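Local coordinates for macrodomain protein (Streptomyces coelicolor, PDB 5E3B) that probably removes ADP-ribose from thymidine in DNA by hydrolysis and limits antibiotic production, which rises when its gene is disrupted, at residues 72-77 against 101-106. Residues are numbered along the deposited sequence; the frame is centred on the assembly and turned at random.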
loop_
_atom_site.group_PDB
_atom_site.type_symbol
_atom_site.label_atom_id
_atom_site.label_comp_id
_atom_site.label_asym_id
_atom_site.label_seq_id
_atom_site.Cartn_x
_atom_site.Cartn_y
_atom_site.Cartn_z
ATOM N N ARG A 72 -2.293 8.505 11.402
ATOM C CA ARG A 72 -2.763 9.827 11.942
ATOM C C ARG A 72 -1.626 10.465 12.718
ATOM O O ARG A 72 -1.464 11.692 12.599
ATOM C CB ARG A 72 -4.018 9.612 12.776
ATOM C CG ARG A 72 -5.227 9.157 11.997
ATOM C CD ARG A 72 -6.471 9.385 12.787
ATOM N NE ARG A 72 -7.664 8.813 12.143
ATOM C CZ ARG A 72 -8.399 9.413 11.206
ATOM N NH1 ARG A 72 -8.044 10.503 10.628
ATOM N NH2 ARG A 72 -9.426 8.717 10.745
ATOM N N ALA A 73 -0.869 9.681 13.479
ATOM C CA ALA A 73 0.253 10.234 14.273
ATOM C C ALA A 73 1.340 10.740 13.356
ATOM O O ALA A 73 1.890 11.841 13.524
ATOM C CB ALA A 73 0.780 9.206 15.189
ATOM N N TRP A 74 1.665 9.970 12.313
ATOM C CA TRP A 74 2.631 10.352 11.289
ATOM C C TRP A 74 2.280 11.670 10.650
ATOM O O TRP A 74 3.079 12.587 10.611
ATOM C CB TRP A 74 2.816 9.177 10.351
ATOM C CG TRP A 74 3.906 9.208 9.306
ATOM C CD1 TRP A 74 5.169 9.716 9.441
ATOM C CD2 TRP A 74 3.832 8.595 8.023
ATOM N NE1 TRP A 74 5.904 9.459 8.268
ATOM C CE2 TRP A 74 5.103 8.813 7.372
ATOM C CE3 TRP A 74 2.813 7.930 7.320
ATOM C CZ2 TRP A 74 5.357 8.324 6.103
ATOM C CZ3 TRP A 74 3.053 7.467 6.013
ATOM C CH2 TRP A 74 4.354 7.683 5.441
ATOM N N HIS A 75 1.068 11.802 10.170
ATOM C CA HIS A 75 0.599 13.052 9.606
ATOM C C HIS A 75 0.619 14.214 10.693
ATOM O O HIS A 75 1.099 15.305 10.371
ATOM C CB HIS A 75 -0.799 12.856 9.098
ATOM C CG HIS A 75 -1.417 14.118 8.656
ATOM N ND1 HIS A 75 -2.257 14.818 9.520
ATOM C CD2 HIS A 75 -1.288 14.876 7.554
ATOM C CE1 HIS A 75 -2.652 15.915 8.932
ATOM N NE2 HIS A 75 -2.077 16.005 7.762
ATOM N N ARG A 76 0.141 13.926 11.900
ATOM C CA ARG A 76 0.034 14.993 12.907
ATOM C C ARG A 76 1.421 15.573 13.190
ATOM O O ARG A 76 1.588 16.799 13.324
ATOM C CB ARG A 76 -0.602 14.427 14.140
ATOM C CG ARG A 76 -0.744 15.383 15.302
ATOM C CD ARG A 76 -1.658 14.605 16.269
ATOM N NE ARG A 76 -1.080 13.362 16.869
ATOM C CZ ARG A 76 -1.532 12.065 16.827
ATOM N NH1 ARG A 76 -0.801 11.201 17.512
ATOM N NH2 ARG A 76 -2.603 11.548 16.117
ATOM N N ASP A 77 2.419 14.742 13.150
ATOM C CA ASP A 77 3.791 15.102 13.527
ATOM C C ASP A 77 4.686 15.401 12.339
ATOM O O ASP A 77 5.916 15.375 12.440
ATOM C CB ASP A 77 4.364 13.956 14.355
ATOM C CG ASP A 77 3.600 13.711 15.703
ATOM O OD1 ASP A 77 2.856 14.611 16.195
ATOM O OD2 ASP A 77 3.718 12.601 16.283
ATOM N N ASN A 101 1.494 1.851 4.605
ATOM C CA ASN A 101 0.735 3.024 4.302
ATOM C C ASN A 101 1.584 3.943 3.376
ATOM O O ASN A 101 2.577 4.539 3.807
ATOM C CB ASN A 101 0.395 3.826 5.557
ATOM C CG ASN A 101 -0.487 3.121 6.587
ATOM O OD1 ASN A 101 -1.293 2.249 6.318
ATOM N ND2 ASN A 101 -0.259 3.522 7.851
ATOM N N MET A 102 1.235 3.947 2.100
ATOM C CA MET A 102 1.986 4.651 1.039
ATOM C C MET A 102 1.341 6.026 0.823
ATOM O O MET A 102 0.165 6.070 0.489
ATOM C CB MET A 102 1.946 3.937 -0.276
ATOM C CG MET A 102 2.524 2.530 -0.214
ATOM S SD MET A 102 2.677 1.711 -1.849
ATOM C CE MET A 102 0.998 1.448 -2.211
ATOM N N ILE A 103 2.114 7.085 0.893
ATOM C CA ILE A 103 1.521 8.417 0.619
ATOM C C ILE A 103 1.605 8.637 -0.876
ATOM O O ILE A 103 2.672 9.089 -1.399
ATOM C CB ILE A 103 2.234 9.521 1.432
ATOM C CG1 ILE A 103 2.275 9.247 2.939
ATOM C CG2 ILE A 103 1.507 10.838 1.133
ATOM C CD1 ILE A 103 0.941 8.878 3.577
ATOM N N GLY A 104 0.515 8.301 -1.551
ATOM C CA GLY A 104 0.542 8.273 -2.995
ATOM C C GLY A 104 -0.422 9.170 -3.645
ATOM O O GLY A 104 -0.316 9.361 -4.875
ATOM N N GLN A 105 -1.385 9.698 -2.893
ATOM C CA GLN A 105 -2.514 10.456 -3.442
ATOM C C GLN A 105 -2.411 11.881 -2.911
ATOM O O GLN A 105 -2.253 12.119 -1.715
ATOM C CB GLN A 105 -3.833 9.816 -3.029
ATOM C CG GLN A 105 -5.020 10.656 -3.341
ATOM C CD GLN A 105 -6.236 10.071 -2.743
ATOM O OE1 GLN A 105 -6.193 8.955 -2.217
ATOM N NE2 GLN A 105 -7.301 10.841 -2.704
ATOM N N HIS A 106 -2.414 12.825 -3.839
ATOM C CA HIS A 106 -2.336 14.231 -3.483
ATOM C C HIS A 106 -3.736 14.834 -3.329
ATOM O O HIS A 106 -4.519 14.821 -4.270
ATOM C CB HIS A 106 -1.579 15.050 -4.552
ATOM C CG HIS A 106 -1.535 16.510 -4.231
ATOM N ND1 HIS A 106 -1.000 17.003 -3.066
ATOM C CD2 HIS A 106 -1.882 17.593 -4.977
ATOM C CE1 HIS A 106 -1.062 18.322 -3.069
ATOM N NE2 HIS A 106 -1.610 18.702 -4.213
#
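Trp74 reaches from its helix to the strand with the six-membered part of its indole, and the end of Ile103 comes to meet it from the opposite direction. Trp74 CZ3 lies 3.5 Å from Ile103 CD1, and Trp74 CH2 is 3.6 Å from Ile103 CG1, so one branch of the isoleucine does the touching. The approach is oblique to the ring. The same corner of the indole also comes close to the strand backbone, with Trp74 CZ3 3.7 Å from Asn101 O, a van der Waals contact and no hydrogen bond. With CG anti to the backbone N (chi1 -171°), the indole of Trp74 extends away from its helix toward the strand. On the five-membered ring, NE1 donates a hydrogen bond to Asp82 OD1, which helps set the rotation of the indole, while Phe83 packs edge-to-face against the ring and also touches Ile103, joining both partners. The buried amide of Asn101 is held at both ends: OD1 accepts from His44, and ND2 donates to Gln89 and to the carbonyl of Pro67 in the same helix as Trp74. This buried, largely apolar contact packs helix 66-76 against one side of the mixed macrodomain sheet, where strand 97-105 runs between 40-47 and the antiparallel edge strand 88-94; Met102 leaves the strand on the side away from 72-77, and its side chain packs on helix 119-136.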